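PDB 5TR7: D-alanyl-D-alanine carboxypeptidase from Vibrio cholerae, which probably removes the terminal D-alanine from peptidoglycan precursor peptides, as a serine-type penicillin-binding protein of the peptidase S11 family. Local coordinates for residues I45-E48 and V49-G52; V104-A107 and E108-A111; D115-V118 and D119-A123; G157-L160 and I161-V164. All coordinates share one frame; numbering follows the deposited sequence.

Interaction 1. Residues I45-E48 and V49-G52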
loop_
_atom_site.group_PDB
_atom_site.type_symbol
_atom_site.label_atom_id
_atom_site.label_comp_id
_atom_site.label_asym_id
_atom_site.label_seq_id
_atom_site.Cartn_x
_atom_site.Cartn_y
_atom_site.Cartn_z
ATOM N N ILE A 45 -11.422 2.579 -0.497
ATOM C CA ILE A 45 -11.740 3.936 -0.999
ATOM C C ILE A 45 -11.984 3.903 -2.534
ATOM O O ILE A 45 -12.905 4.492 -3.044
ATOM C CB ILE A 45 -10.622 4.909 -0.647
ATOM C CG1 ILE A 45 -10.586 5.125 0.868
ATOM C CG2 ILE A 45 -10.761 6.234 -1.387
ATOM C CD1 ILE A 45 -9.274 5.823 1.304
ATOM N N GLY A 46 -11.181 3.154 -3.253
ATOM C CA GLY A 46 -11.291 3.051 -4.724
ATOM C C GLY A 46 -12.630 2.436 -5.111
ATOM O O GLY A 46 -13.324 2.921 -6.023
ATOM N N GLN A 47 -13.033 1.409 -4.381
ATOM C CA GLN A 47 -14.325 0.829 -4.678
ATOM C C GLN A 47 -15.451 1.794 -4.414
ATOM O O GLN A 47 -16.386 1.890 -5.233
ATOM C CB GLN A 47 -14.512 -0.463 -3.925
ATOM C CG GLN A 47 -13.644 -1.625 -4.464
ATOM C CD GLN A 47 -14.158 -2.188 -5.754
ATOM O OE1 GLN A 47 -15.097 -1.669 -6.300
ATOM N NE2 GLN A 47 -13.583 -3.281 -6.223
ATOM N N GLU A 48 -15.362 2.562 -3.314
ATOM C CA GLU A 48 -16.407 3.509 -2.982
ATOM C C GLU A 48 -16.509 4.601 -4.014
ATOM O O GLU A 48 -17.614 5.038 -4.334
ATOM C CB GLU A 48 -16.239 4.111 -1.573
ATOM C CG GLU A 48 -16.315 3.119 -0.429
ATOM C CD GLU A 48 -17.675 2.449 -0.314
ATOM O OE1 GLU A 48 -18.713 3.113 -0.425
ATOM O OE2 GLU A 48 -17.718 1.240 -0.101
ATOM N N VAL A 49 -15.371 5.077 -4.511
ATOM C CA VAL A 49 -15.348 6.112 -5.578
ATOM C C VAL A 49 -15.941 5.539 -6.863
ATOM O O VAL A 49 -16.774 6.163 -7.456
ATOM C CB VAL A 49 -13.907 6.567 -5.880
ATOM C CG1 VAL A 49 -13.852 7.458 -7.130
ATOM C CG2 VAL A 49 -13.288 7.244 -4.637
ATOM N N LYS A 50 -15.564 4.323 -7.284
ATOM C CA LYS A 50 -16.124 3.766 -8.514
ATOM C C LYS A 50 -17.599 3.606 -8.464
ATOM O O LYS A 50 -18.257 3.828 -9.455
ATOM C CB LYS A 50 -15.667 2.361 -8.812
ATOM C CG LYS A 50 -14.271 2.202 -9.301
ATOM C CD LYS A 50 -14.209 0.830 -10.040
ATOM C CE LYS A 50 -14.683 -0.321 -9.151
ATOM N NZ LYS A 50 -14.196 -1.581 -9.702
ATOM N N ARG A 51 -18.112 3.150 -7.334
ATOM C CA ARG A 51 -19.562 2.981 -7.233
ATOM C C ARG A 51 -20.301 4.274 -7.013
ATOM O O ARG A 51 -21.498 4.256 -6.941
ATOM C CB ARG A 51 -19.831 2.022 -6.081
ATOM C CG ARG A 51 -19.162 0.692 -6.361
ATOM C CD ARG A 51 -19.197 -0.128 -5.101
ATOM N NE ARG A 51 -19.010 -1.543 -5.348
ATOM C CZ ARG A 51 -18.991 -2.465 -4.387
ATOM N NH1 ARG A 51 -19.137 -2.112 -3.102
ATOM N NH2 ARG A 51 -18.835 -3.745 -4.719
ATOM N N GLY A 52 -19.603 5.407 -6.858
ATOM C CA GLY A 52 -20.337 6.656 -6.632
ATOM C C GLY A 52 -20.836 6.906 -5.205
ATOM O O GLY A 52 -21.606 7.791 -5.015
#
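Three backbone hydrogen bonds join I45-E48 to V49-G52 in the last turn of helix 37-50, each from an amide N-H to the carbonyl four residues earlier. V49 N reaches I45 O at 2.9 Å and K50 N reaches G46 O at the same length, while R51 N closes the series on Q47 O. The helix then stops in a Schellman motif: G52 takes a positive phi of 80°, and its N bonds back to V49 O at 3.0 Å. At these backbone angles a CB would press on the carbonyl oxygen of R51, and glycine avoids this.

Q47 makes the polar side-chain contacts, alongside K50 and over a face of R51. Its chain folds back at chi2 (-75°), which lays the amide beside the K50 side chain, the two pointing the same way; Q47 OE1 lies 3.2 Å from K50 CE, a contact with the aliphatic part of the lysine. The same oxygen sits over one face of the R51 guanidinium group, 4.0 Å from R51 NE. The stronger partners lie elsewhere, for Q47 NE2 bonds to the hydroxyl of Y43, K50 NZ to the backbone oxygen of D163, and E48 OE1 to N53.

Apolar contact is slight, with I45 CG2 4.2 Å from V49 CG2 one turn apart.

Around this helix end, I45 packs on N91 and I94 of helix 87-95 and on M106 of helix 100-111, which also meets E48 through V110. Q47 and R51 lie against W124 of helix 114-127, and V49 rests on I54 and L56 of the following loop.

Interaction 2. Residues V104-A107 and E108-A111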
loop_
_atom_site.group_PDB
_atom_site.type_symbol
_atom_site.label_atom_id
_atom_site.label_comp_id
_atom_site.label_asym_id
_atom_site.label_seq_id
_atom_site.Cartn_x
_atom_site.Cartn_y
_atom_site.Cartn_z
ATOM N N VAL A 104 -7.416 7.725 8.838
ATOM C CA VAL A 104 -8.551 7.755 9.756
ATOM C C VAL A 104 -9.660 8.662 9.265
ATOM O O VAL A 104 -10.832 8.312 9.422
ATOM C CB VAL A 104 -8.137 8.147 11.162
ATOM C CG1 VAL A 104 -9.367 8.226 12.069
ATOM C CG2 VAL A 104 -7.151 7.136 11.701
ATOM N N ALA A 105 -9.303 9.798 8.655
ATOM C CA ALA A 105 -10.334 10.701 8.147
ATOM C C ALA A 105 -11.141 10.077 7.034
ATOM O O ALA A 105 -12.385 10.238 6.999
ATOM C CB ALA A 105 -9.754 12.013 7.690
ATOM N N MET A 106 -10.472 9.380 6.118
ATOM C CA MET A 106 -11.227 8.691 5.023
ATOM C C MET A 106 -12.052 7.533 5.563
ATOM O O MET A 106 -13.182 7.307 5.146
ATOM C CB MET A 106 -10.322 8.212 3.885
ATOM C CG MET A 106 -9.809 9.360 3.004
ATOM S SD MET A 106 -11.166 10.291 2.225
ATOM C CE MET A 106 -11.969 9.019 1.231
ATOM N N ALA A 107 -11.495 6.829 6.531
ATOM C CA ALA A 107 -12.190 5.714 7.143
ATOM C C ALA A 107 -13.539 6.188 7.676
ATOM O O ALA A 107 -14.609 5.596 7.397
ATOM C CB ALA A 107 -11.326 5.126 8.246
ATOM N N GLU A 108 -13.493 7.324 8.377
ATOM C CA GLU A 108 -14.693 7.898 8.946
ATOM C C GLU A 108 -15.637 8.435 7.886
ATOM O O GLU A 108 -16.845 8.258 8.001
ATOM C CB GLU A 108 -14.368 8.980 9.977
ATOM C CG GLU A 108 -13.676 8.472 11.223
ATOM C CD GLU A 108 -13.383 9.571 12.250
ATOM O OE1 GLU A 108 -13.414 10.809 11.937
ATOM O OE2 GLU A 108 -13.174 9.187 13.421
ATOM N N HIS A 109 -15.101 9.061 6.848
ATOM C CA HIS A 109 -15.973 9.616 5.792
ATOM C C HIS A 109 -16.699 8.476 5.058
ATOM O O HIS A 109 -17.818 8.621 4.604
ATOM C CB HIS A 109 -15.091 10.392 4.790
ATOM C CG HIS A 109 -15.838 11.019 3.667
ATOM N ND1 HIS A 109 -16.656 12.105 3.854
ATOM C CD2 HIS A 109 -15.870 10.752 2.341
ATOM C CE1 HIS A 109 -17.156 12.491 2.704
ATOM N NE2 HIS A 109 -16.719 11.671 1.768
ATOM N N VAL A 110 -16.004 7.353 4.889
ATOM C CA VAL A 110 -16.583 6.211 4.190
ATOM C C VAL A 110 -17.582 5.407 5.014
ATOM O O VAL A 110 -18.647 5.137 4.543
ATOM C CB VAL A 110 -15.501 5.262 3.645
ATOM C CG1 VAL A 110 -16.067 3.938 3.201
ATOM C CG2 VAL A 110 -14.757 5.893 2.484
ATOM N N ALA A 111 -17.245 5.050 6.240
ATOM C CA ALA A 111 -18.099 4.193 7.061
ATOM C C ALA A 111 -18.496 4.717 8.445
ATOM O O ALA A 111 -18.902 3.926 9.277
ATOM C CB ALA A 111 -17.394 2.838 7.189
#
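E108 sets its CG beside its own backbone N (chi1 -66°) and then runs on extended, a course that carries the carboxylate back along the helix beside V104. The two side chains point the same way, and E108 OE2 comes to 4.2 Å from V104 CG1; nearer the backbone, E108 CG lies 3.4 Å from V104 O. M106 is folded instead, with all three torsions near -60°, and its methyl end swings toward the next turn. M106 CE stands 4.4 Å from H109 CD2, approaching the imidazole obliquely, and equally far from V110 CG2.

Beneath these contacts run four regular helical bonds of helix 100-111. The shortest joins V110 N to M106 O at 2.8 Å, and the last, A111 N to A107 O at 2.9 Å, is nearly straight at 167°. Outward, M106 packs on L90 and I94 of helix 87-95 as well as on helix 37-50, while A107 and V110 face F117 of helix 114-127.

The polar ends are engaged beyond the helix: E108 OE1 bonds to S63, E108 OE2 to N65, and H109 NE2 to D58. Bonds from both oxygens limit the rotation of the E108 carboxylate and are consistent with its charged form. D58 may raise the proton affinity of the H109 imidazole, which M106 SD meets only obliquely, 5.5 Å from the ring centroid.

Interaction 3. Residues D115-V118 and D119-A123; sequences DAFV and DLMNA
M121 N donates to F117 O over 2.9 Å, the shortest of four backbone hydrogen bonds that hold this part of helix 114-127, and the donor lies in the carbonyl plane. D119 and L120 bond likewise to D115 and A116. N122 N reaches V118 O at 3.0 Å, nearly straight at 169°. The side-chain nitrogen N122 ND2, 3.3 Å from the same V118 O, is too poorly angled to add a second bond there; it finds its hydrogen bond elsewhere in the structure and passes V118 CG1 at 3.6 Å, the two side chains running the same way.

F117 and M121 form the apolar part. The phenyl ring leaves with CG anti to the backbone N (chi1 -176°), and the methionine reaches back toward it, bending at chi3. M121 CG touches F117 CE2 at 3.6 Å, and M121 SD stands 4.7 Å from the F117 ring centroid, an oblique Met-aromatic contact. The same sulfur, M121 SD, meets V118 CG2 at 4.1 Å. The ring also fits against T41 and V44 of helix 37-50, where M121 touches T37 and T41.

N122 OD1 accepts a bond from the backbone N of F135, which anchors the amide to the loop beyond the helix. Chemically, then, the turn is divided: a sulfur and a ring, joined by dispersion, serve the buried side, while an amide with its partner in the loop fixes the other.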
loop_
_atom_site.group_PDB
_atom_site.type_symbol
_atom_site.label_atom_id
_atom_site.label_comp_id
_atom_site.label_asym_id
_atom_site.label_seq_id
_atom_site.Cartn_x
_atom_site.Cartn_y
_atom_site.Cartn_z
ATOM N N ASP A 115 -13.916 1.596 13.061
ATOM C CA ASP A 115 -14.256 0.189 13.227
ATOM C C ASP A 115 -15.067 -0.356 12.072
ATOM O O ASP A 115 -14.787 -1.444 11.573
ATOM C CB ASP A 115 -15.001 -0.066 14.548
ATOM C CG ASP A 115 -14.129 0.117 15.776
ATOM O OD1 ASP A 115 -12.875 0.081 15.683
ATOM O OD2 ASP A 115 -14.720 0.262 16.858
ATOM N N ALA A 116 -16.100 0.361 11.663
ATOM C CA ALA A 116 -16.912 -0.110 10.546
ATOM C C ALA A 116 -16.070 -0.120 9.304
ATOM O O ALA A 116 -16.171 -1.018 8.491
ATOM C CB ALA A 116 -18.137 0.765 10.376
ATOM N N PHE A 117 -15.169 0.841 9.148
ATOM C CA PHE A 117 -14.291 0.857 7.929
ATOM C C PHE A 117 -13.465 -0.408 7.919
ATOM O O PHE A 117 -13.337 -1.059 6.884
ATOM C CB PHE A 117 -13.429 2.093 7.833
ATOM C CG PHE A 117 -12.609 2.176 6.574
ATOM C CD1 PHE A 117 -13.157 2.662 5.416
ATOM C CD2 PHE A 117 -11.283 1.740 6.553
ATOM C CE1 PHE A 117 -12.382 2.756 4.235
ATOM C CE2 PHE A 117 -10.534 1.785 5.400
ATOM C CZ PHE A 117 -11.070 2.345 4.243
ATOM N N VAL A 118 -12.999 -0.803 9.092
ATOM C CA VAL A 118 -12.232 -2.054 9.251
ATOM C C VAL A 118 -13.105 -3.277 8.852
ATOM O O VAL A 118 -12.624 -4.221 8.240
ATOM C CB VAL A 118 -11.618 -2.184 10.648
ATOM C CG1 VAL A 118 -10.928 -3.500 10.775
ATOM C CG2 VAL A 118 -10.594 -1.096 10.907
ATOM N N ASP A 119 -14.382 -3.251 9.183
ATOM C CA ASP A 119 -15.292 -4.339 8.723
ATOM C C ASP A 119 -15.244 -4.406 7.196
ATOM O O ASP A 119 -15.058 -5.466 6.617
ATOM C CB ASP A 119 -16.762 -4.106 9.186
ATOM C CG ASP A 119 -16.943 -4.211 10.695
ATOM O OD1 ASP A 119 -16.018 -4.727 11.349
ATOM O OD2 ASP A 119 -18.035 -3.866 11.243
ATOM N N LEU A 120 -15.397 -3.284 6.508
ATOM C CA LEU A 120 -15.299 -3.342 5.039
ATOM C C LEU A 120 -13.903 -3.850 4.589
ATOM O O LEU A 120 -13.818 -4.644 3.636
ATOM C CB LEU A 120 -15.468 -1.991 4.381
ATOM C CG LEU A 120 -16.783 -1.280 4.674
ATOM C CD1 LEU A 120 -16.630 0.099 4.043
ATOM C CD2 LEU A 120 -18.004 -2.043 4.159
ATOM N N MET A 121 -12.826 -3.424 5.269
ATOM C CA MET A 121 -11.506 -3.885 4.888
ATOM C C MET A 121 -11.416 -5.396 4.906
ATOM O O MET A 121 -10.962 -5.987 3.946
ATOM C CB MET A 121 -10.379 -3.324 5.779
ATOM C CG MET A 121 -10.191 -1.814 5.787
ATOM S SD MET A 121 -9.081 -1.202 7.091
ATOM C CE MET A 121 -7.485 -1.628 6.436
ATOM N N ASN A 122 -11.834 -6.035 5.983
ATOM C CA ASN A 122 -11.784 -7.506 6.076
ATOM C C ASN A 122 -12.755 -8.185 5.159
ATOM O O ASN A 122 -12.501 -9.317 4.732
ATOM C CB ASN A 122 -12.006 -7.987 7.530
ATOM C CG ASN A 122 -10.861 -7.549 8.459
ATOM O OD1 ASN A 122 -9.663 -7.749 8.152
ATOM N ND2 ASN A 122 -11.213 -6.893 9.576
ATOM N N ALA A 123 -13.901 -7.586 4.889
ATOM C CA ALA A 123 -14.837 -8.236 3.949
ATOM C C ALA A 123 -14.177 -8.206 2.560
ATOM O O ALA A 123 -14.172 -9.201 1.835
ATOM C CB ALA A 123 -16.184 -7.537 3.910
#

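Interaction 4. Residues G157-L160 and I161-V164; sequences GQAL and IRDV
L160 and V164 make the close apolar contact of this turn, L160 CD2 lying 3.8 Å from V164 CG2 as the two side chains meet at an angle. V164 holds CG2 between its backbone N and carbonyl carbon, and this branch also comes to 3.3 Å from L160 O. Helix 150-163 ends here, and its bonds change character. D163 N to A159 O is short at 2.7 Å, whereas V164 N reaches L160 O at 3.2 Å from above the carbonyl plane, with an angle of only 140° at the hydrogen. V164, the first residue to leave helical geometry, is also the N-cap residue of helix 165-168.

The exposed side is looser. R162 bends at chi2 and chi3, which curls its guanidinium group back over A159, whose CB lies 4.0 Å from R162 NH1. The group finds its charge partner next door: R162 NH1 forms a salt bridge with D163 OD2 at 2.8 Å, meeting that oxygen on its syn side but tilted out of the carboxylate plane, and adds a weak bond to D163 OD1. Q158 OE1 stays 3.8 Å from R162 NH2, the two flat groups turned 48° apart; Q158 instead donates from NE2 to the backbone oxygen of Y16.

D163 thus meets helix 37-50 at two places, the Y43 hydroxyl through OD2 and the terminal K50 through its backbone oxygen. L160 packs on M39, S42 and Y43 of that helix and on Y171 of a loop, while I161 and R162 lean on Y16, just after strand 10-15.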
loop_
_atom_site.group_PDB
_atom_site.type_symbol
_atom_site.label_atom_id
_atom_site.label_comp_id
_atom_site.label_asym_id
_atom_site.label_seq_id
_atom_site.Cartn_x
_atom_site.Cartn_y
_atom_site.Cartn_z
ATOM N N GLY A 157 -1.941 -5.993 -4.037
ATOM C CA GLY A 157 -1.315 -5.086 -5.023
ATOM C C GLY A 157 -1.928 -5.357 -6.402
ATOM O O GLY A 157 -2.258 -4.432 -7.138
ATOM N N GLN A 158 -2.035 -6.644 -6.762
ATOM C CA GLN A 158 -2.605 -7.055 -8.033
ATOM C C GLN A 158 -4.051 -6.541 -8.162
ATOM O O GLN A 158 -4.447 -6.031 -9.219
ATOM C CB GLN A 158 -2.598 -8.600 -8.143
ATOM C CG GLN A 158 -3.265 -9.171 -9.395
ATOM C CD GLN A 158 -3.465 -10.676 -9.362
ATOM O OE1 GLN A 158 -3.879 -11.253 -8.381
ATOM N NE2 GLN A 158 -3.070 -11.317 -10.426
ATOM N N ALA A 159 -4.830 -6.697 -7.096
ATOM C CA ALA A 159 -6.236 -6.240 -7.097
ATOM C C ALA A 159 -6.371 -4.745 -7.260
ATOM O O ALA A 159 -7.363 -4.276 -7.837
ATOM C CB ALA A 159 -6.927 -6.659 -5.802
ATOM N N LEU A 160 -5.418 -4.003 -6.701
ATOM C CA LEU A 160 -5.441 -2.558 -6.857
ATOM C C LEU A 160 -5.331 -2.177 -8.328
ATOM O O LEU A 160 -6.061 -1.330 -8.836
ATOM C CB LEU A 160 -4.297 -1.863 -6.106
ATOM C CG LEU A 160 -4.415 -1.556 -4.633
ATOM C CD1 LEU A 160 -3.027 -1.211 -4.049
ATOM C CD2 LEU A 160 -5.471 -0.493 -4.361
ATOM N N ILE A 161 -4.357 -2.759 -8.999
ATOM C CA ILE A 161 -4.153 -2.492 -10.436
ATOM C C ILE A 161 -5.307 -3.014 -11.234
ATOM O O ILE A 161 -5.798 -2.397 -12.143
ATOM C CB ILE A 161 -2.919 -3.241 -10.860
ATOM C CG1 ILE A 161 -1.701 -2.703 -10.107
ATOM C CG2 ILE A 161 -2.772 -3.233 -12.372
ATOM C CD1 ILE A 161 -0.458 -3.579 -10.259
ATOM N N ARG A 162 -5.803 -4.172 -10.857
ATOM C CA ARG A 162 -6.888 -4.786 -11.633
ATOM C C ARG A 162 -8.248 -4.213 -11.480
ATOM O O ARG A 162 -8.997 -4.145 -12.470
ATOM C CB ARG A 162 -7.005 -6.275 -11.206
ATOM C CG ARG A 162 -7.976 -7.123 -11.983
ATOM C CD ARG A 162 -8.783 -7.929 -10.970
ATOM N NE ARG A 162 -8.041 -8.909 -10.252
ATOM C CZ ARG A 162 -8.302 -9.372 -9.025
ATOM N NH1 ARG A 162 -9.186 -8.890 -8.161
ATOM N NH2 ARG A 162 -7.530 -10.306 -8.574
ATOM N N ASP A 163 -8.627 -3.909 -10.249
ATOM C CA ASP A 163 -10.065 -3.540 -9.954
ATOM C C ASP A 163 -10.279 -2.068 -9.756
ATOM O O ASP A 163 -11.357 -1.591 -10.041
ATOM C CB ASP A 163 -10.536 -4.235 -8.662
ATOM C CG ASP A 163 -10.368 -5.738 -8.669
ATOM O OD1 ASP A 163 -10.457 -6.314 -9.738
ATOM O OD2 ASP A 163 -10.337 -6.376 -7.569
ATOM N N VAL A 164 -9.260 -1.344 -9.260
ATOM C CA VAL A 164 -9.377 0.133 -9.034
ATOM C C VAL A 164 -8.249 0.950 -9.747
ATOM O O VAL A 164 -7.425 1.627 -9.096
ATOM C CB VAL A 164 -9.497 0.440 -7.557
ATOM C CG1 VAL A 164 -10.865 -0.120 -7.017
ATOM C CG2 VAL A 164 -8.338 -0.124 -6.776
#

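Helix 37-50 joins the set. Interaction 1, at its end, packs on interaction 2 through I45 CD1 and M106 CB, 3.7 Å apart, and meets interaction 4 through the hydrogen bond of K50 NZ to D163 O, 2.9 Å long. Interactions 2 and 3 belong to consecutive helices and pack together, A107 CA 3.6 Å from F117 CG. Interactions 3 and 4 do not touch, their nearest atoms being about 11 Å apart. The predicted catalytic K38 lies on helix 37-50 itself: the side chains of I45 and M121 are each about 8 Å from its side chain, those of V104 and L160 about 9 Å. L160 is also about 7 Å from K201, a predicted substrate-binding residue, again between side chains.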